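Local coordinates for protein beta-xylosidase (Uncultured organism, PDB 4MLG) that probably hydrolyses xylo-oligosaccharides, releasing xylose, as a glycoside hydrolase family 43 beta-xylosidase with a calcium ion bound in its beta-propeller, at residues 78-84 with 99-104; 133-138 with 149-153. Residue numbers count along the deposited sequence, not the author numbering.

Contact 1 (78-84 with 99-104) pairs the first two strands of one propeller blade; contact 2 (133-138 with 149-153) ties the loop entering the next blade to the second strand of that blade. Their centres lie about 13 Å apart, and the blades touch through P100 and M135 (CB to CB 3.5 Å), W84 CE3 and M135 CE (3.5 Å), and P100 CD and P137 CD (4.0 Å). The side chains of W84 and D136 each lie about 3 Å (nearest atoms) from bound sulfate, probably taken up from the crystallisation liquor, which may mark a pocket. The calcium ion, bound by D85 and H274, is about 5 Å from the side chain of C138 and about 9 Å from that of P100.

Contact 1 (78-84 with 99-104); sequences WAGRQLW and FPLKDQ
A classic beta bulge interrupts this antiparallel pairing: G80 (phi/psi -111/-80) and R81 (-163/162) both face K102. A CB on G80 would fall 2.1 Å from D103 O, so glycine fits here. Segments 81-83 and 99-102 run at 165° with axes 5.3 Å apart. R81 and K102 form the hydrogen-bonded pair, K102 N to R81 O at 3.3 Å and R81 N to K102 O at a weak 3.4 Å. Q82 takes positive phi (69/92), and a weak bond from W84 N to P100 O (3.4 Å) follows. W78 (chi1 p, chi2 -83°) lays its six-membered ring under L101 CD2, a CH-pi contact 4.0 Å from the centroid, and sets CZ2 3.6 Å from F99 CE1. L83 CD2 packs on F99 CD1 (3.7 Å) and L101 CD1 (3.8 Å). Water 1 joins W78 O (2.7 Å) to Q104 N (3.0 Å); water 2 joins Q82 NE2 (2.5 Å) to K102 NZ (3.2 Å). The pairing is the hairpin of strands 81-91 and 94-102, which opens a four-stranded antiparallel propeller blade. K102 (mttt) runs its CD over one face of the R81 guanidinium, leaving NZ 3.3 Å from R81 NH2. Salt bridges from R81 to D106 and D44 offset this meeting of like charges, so the two cationic side chains can lie together.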
# COMPACT_ATOMS: atom_id res chain seq x y z
N TRP A 78 -4.10 4.31 11.02
CA TRP A 78 -4.03 3.48 9.82
C TRP A 78 -3.73 2.03 10.16
O TRP A 78 -3.42 1.23 9.28
CB TRP A 78 -2.98 4.02 8.85
CG TRP A 78 -1.57 3.99 9.39
CD1 TRP A 78 -0.99 4.92 10.21
CD2 TRP A 78 -0.57 2.99 9.14
NE1 TRP A 78 0.30 4.55 10.49
CE2 TRP A 78 0.59 3.38 9.84
CE3 TRP A 78 -0.55 1.82 8.39
CZ2 TRP A 78 1.76 2.62 9.82
CZ3 TRP A 78 0.62 1.07 8.37
CH2 TRP A 78 1.75 1.47 9.08
N ALA A 79 -3.84 1.70 11.44
CA ALA A 79 -3.40 0.40 11.94
C ALA A 79 -4.15 -0.80 11.36
O ALA A 79 -5.37 -0.78 11.22
CB ALA A 79 -3.46 0.36 13.46
N GLY A 80 -3.38 -1.83 11.02
CA GLY A 80 -3.93 -3.12 10.66
C GLY A 80 -3.58 -4.11 11.75
O GLY A 80 -4.40 -4.39 12.62
N ARG A 81 -2.35 -4.61 11.72
CA ARG A 81 -1.86 -5.53 12.74
C ARG A 81 -0.34 -5.67 12.75
O ARG A 81 0.33 -5.30 11.78
CB ARG A 81 -2.51 -6.91 12.57
CG ARG A 81 -2.27 -7.55 11.21
CD ARG A 81 -3.13 -8.78 11.03
NE ARG A 81 -2.94 -9.41 9.72
CZ ARG A 81 -2.17 -10.46 9.50
NH1 ARG A 81 -1.51 -11.02 10.51
NH2 ARG A 81 -2.06 -10.97 8.28
N GLN A 82 0.18 -6.18 13.86
CA GLN A 82 1.59 -6.55 14.00
C GLN A 82 2.58 -5.38 14.02
O GLN A 82 3.04 -4.92 12.97
CB GLN A 82 1.99 -7.58 12.93
CG GLN A 82 1.24 -8.90 13.05
CD GLN A 82 1.40 -9.78 11.82
OE1 GLN A 82 1.04 -9.39 10.72
NE2 GLN A 82 1.95 -10.97 12.02
N LEU A 83 2.89 -4.90 15.22
CA LEU A 83 3.95 -3.91 15.42
C LEU A 83 5.29 -4.63 15.58
O LEU A 83 5.58 -5.18 16.63
CB LEU A 83 3.69 -3.09 16.68
CG LEU A 83 2.82 -1.84 16.57
CD1 LEU A 83 2.73 -1.15 17.92
CD2 LEU A 83 3.38 -0.90 15.52
N TRP A 84 6.10 -4.60 14.53
CA TRP A 84 7.38 -5.31 14.56
C TRP A 84 8.54 -4.40 14.99
O TRP A 84 8.33 -3.38 15.64
CB TRP A 84 7.64 -6.01 13.22
CG TRP A 84 6.77 -7.23 13.02
CD1 TRP A 84 5.74 -7.64 13.82
CD2 TRP A 84 6.86 -8.19 11.96
NE1 TRP A 84 5.19 -8.80 13.32
CE2 TRP A 84 5.85 -9.16 12.18
CE3 TRP A 84 7.69 -8.33 10.84
CZ2 TRP A 84 5.66 -10.24 11.33
CZ3 TRP A 84 7.49 -9.41 9.99
CH2 TRP A 84 6.48 -10.35 10.24
N PHE A 99 8.13 2.82 13.13
CA PHE A 99 7.59 1.49 13.37
C PHE A 99 7.04 0.85 12.10
O PHE A 99 6.42 1.52 11.28
CB PHE A 99 6.50 1.54 14.44
CG PHE A 99 5.35 2.45 14.09
CD1 PHE A 99 4.24 1.96 13.42
CD2 PHE A 99 5.37 3.79 14.45
CE1 PHE A 99 3.18 2.79 13.10
CE2 PHE A 99 4.32 4.62 14.13
CZ PHE A 99 3.22 4.12 13.45
N PRO A 100 7.29 -0.46 11.93
CA PRO A 100 6.69 -1.23 10.84
C PRO A 100 5.33 -1.77 11.27
O PRO A 100 5.14 -2.13 12.43
CB PRO A 100 7.68 -2.38 10.66
CG PRO A 100 8.24 -2.59 12.02
CD PRO A 100 8.25 -1.25 12.71
N LEU A 101 4.38 -1.80 10.33
CA LEU A 101 3.03 -2.23 10.64
C LEU A 101 2.26 -2.50 9.35
O LEU A 101 2.25 -1.67 8.45
CB LEU A 101 2.30 -1.16 11.46
CG LEU A 101 0.88 -1.45 11.95
CD1 LEU A 101 0.91 -2.41 13.13
CD2 LEU A 101 0.18 -0.16 12.33
N LYS A 102 1.64 -3.67 9.27
CA LYS A 102 0.78 -3.97 8.13
C LYS A 102 -0.40 -3.01 8.16
O LYS A 102 -1.00 -2.80 9.21
CB LYS A 102 0.29 -5.42 8.19
CG LYS A 102 1.37 -6.47 7.97
CD LYS A 102 0.75 -7.86 7.90
CE LYS A 102 1.78 -8.93 7.61
NZ LYS A 102 1.14 -10.28 7.57
N ASP A 103 -0.72 -2.42 7.02
CA ASP A 103 -1.87 -1.54 6.93
C ASP A 103 -3.16 -2.36 6.92
O ASP A 103 -3.15 -3.56 7.20
CB ASP A 103 -1.79 -0.64 5.69
CG ASP A 103 -1.55 -1.43 4.41
OD1 ASP A 103 -1.87 -2.63 4.36
OD2 ASP A 103 -1.05 -0.83 3.43
N GLN A 104 -4.27 -1.71 6.60
CA GLN A 104 -5.56 -2.40 6.59
C GLN A 104 -5.71 -3.29 5.35
O GLN A 104 -6.76 -3.90 5.15
CB GLN A 104 -6.69 -1.38 6.70
CG GLN A 104 -6.65 -0.61 8.01
CD GLN A 104 -7.58 0.58 8.03
OE1 GLN A 104 -8.44 0.72 7.16
NE2 GLN A 104 -7.42 1.44 9.02
O HOH W 1 -4.33 1.27 6.76
O HOH W 2 1.98 -12.29 9.91

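Contact 2 (133-138 with 149-153); sequences YSMDPC and MYFGG
M149 enters on the strand with CA 3.2 Å from C138 O, a CA-H...O contact, and its extended side chain (chi1 and chi2 t) brings CE 4.2 Å from P137 CB. Y150 makes the antiparallel hydrogen-bonded pair with C138, CA atoms 4.8 Å apart: Y150 N to C138 O is 2.7 Å, and C138 N to Y150 O is 2.6 Å but bent and weak. Their side chains share one face of the sheet, CB to CB 4.2 Å, while Y150 OH bonds to P254 O. F151 sets its CA 3.5 Å from D136 O in a further CA-H...O contact. Its ring (chi1 p, chi2 95°) turns an edge to the face of Y133 (chi1 p), T-shaped, centroids 5.1 Å apart and planes at 88°. Here the irregular loop between two propeller blades becomes the first strand of the next, 138-141, and is bonded to its neighbour 147-151; positive phi at S134 (57/-155) and D136 (49/62) bends it. D136 also touches the calcium ligands D85 and H274, with OD2 held by A224 N. G152 (131/153) gives its N to M135 O at 2.9 Å; its backbone angles would jam a CB against the preceding carbonyl. G153 lies with CA 3.5 Å from M135 SD, where a CB would clash at 2.2 Å.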
# COMPACT_ATOMS: atom_id res chain seq x y z
N TYR A 133 7.66 0.57 2.52
CA TYR A 133 7.28 -0.84 2.40
C TYR A 133 8.22 -1.71 3.23
O TYR A 133 9.22 -1.23 3.76
CB TYR A 133 7.27 -1.28 0.94
CG TYR A 133 8.61 -1.23 0.24
CD1 TYR A 133 9.39 -2.37 0.13
CD2 TYR A 133 9.08 -0.05 -0.33
CE1 TYR A 133 10.61 -2.34 -0.52
CE2 TYR A 133 10.30 -0.01 -0.98
CZ TYR A 133 11.07 -1.16 -1.07
OH TYR A 133 12.28 -1.13 -1.71
N SER A 134 7.88 -3.00 3.33
CA SER A 134 8.63 -3.95 4.15
C SER A 134 8.73 -3.50 5.61
O SER A 134 7.89 -2.74 6.09
CB SER A 134 10.02 -4.20 3.55
OG SER A 134 10.66 -5.28 4.22
N MET A 135 9.77 -3.96 6.31
CA MET A 135 9.87 -3.71 7.74
C MET A 135 11.31 -3.62 8.27
O MET A 135 12.25 -3.43 7.49
CB MET A 135 9.10 -4.79 8.51
CG MET A 135 9.14 -6.15 7.84
SD MET A 135 10.80 -6.87 7.75
CE MET A 135 10.79 -7.94 9.19
N ASP A 136 11.45 -3.77 9.58
CA ASP A 136 12.74 -3.66 10.27
C ASP A 136 13.55 -2.41 9.90
O ASP A 136 14.66 -2.53 9.37
CB ASP A 136 13.58 -4.92 10.06
CG ASP A 136 13.12 -6.08 10.91
OD1 ASP A 136 12.02 -5.99 11.49
OD2 ASP A 136 13.84 -7.10 10.98
N PRO A 137 13.01 -1.22 10.18
CA PRO A 137 13.74 0.00 9.83
C PRO A 137 14.85 0.30 10.83
O PRO A 137 14.74 -0.02 12.01
CB PRO A 137 12.67 1.09 9.93
CG PRO A 137 11.74 0.58 10.97
CD PRO A 137 11.70 -0.91 10.78
N CYS A 138 15.93 0.91 10.34
CA CYS A 138 17.03 1.37 11.18
C CYS A 138 17.36 2.80 10.78
O CYS A 138 17.64 3.08 9.62
CB CYS A 138 18.25 0.47 10.99
SG CYS A 138 19.79 1.17 11.64
N MET A 149 17.57 5.87 6.60
CA MET A 149 16.81 4.70 7.03
C MET A 149 17.27 3.45 6.29
O MET A 149 17.36 3.45 5.06
CB MET A 149 15.31 4.89 6.81
CG MET A 149 14.49 3.62 7.02
SD MET A 149 12.75 3.73 6.58
CE MET A 149 12.12 4.75 7.91
N TYR A 150 17.55 2.39 7.04
CA TYR A 150 17.86 1.10 6.45
C TYR A 150 16.76 0.12 6.81
O TYR A 150 16.50 -0.13 7.99
CB TYR A 150 19.21 0.59 6.95
CG TYR A 150 20.36 1.52 6.63
CD1 TYR A 150 21.10 1.38 5.46
CD2 TYR A 150 20.69 2.56 7.50
CE1 TYR A 150 22.14 2.24 5.17
CE2 TYR A 150 21.73 3.42 7.21
CZ TYR A 150 22.45 3.25 6.05
OH TYR A 150 23.49 4.11 5.76
N PHE A 151 16.10 -0.44 5.80
CA PHE A 151 15.00 -1.36 6.04
C PHE A 151 15.03 -2.55 5.09
O PHE A 151 15.87 -2.62 4.19
CB PHE A 151 13.65 -0.64 5.94
CG PHE A 151 13.32 -0.14 4.56
CD1 PHE A 151 12.55 -0.91 3.69
CD2 PHE A 151 13.78 1.09 4.12
CE1 PHE A 151 12.24 -0.45 2.42
CE2 PHE A 151 13.47 1.55 2.86
CZ PHE A 151 12.70 0.78 2.01
N GLY A 152 14.11 -3.49 5.30
CA GLY A 152 14.03 -4.69 4.50
C GLY A 152 13.93 -5.94 5.36
O GLY A 152 14.39 -5.96 6.50
N GLY A 153 13.31 -6.98 4.81
CA GLY A 153 13.17 -8.24 5.51
C GLY A 153 12.54 -9.31 4.63
O GLY A 153 11.46 -9.10 4.07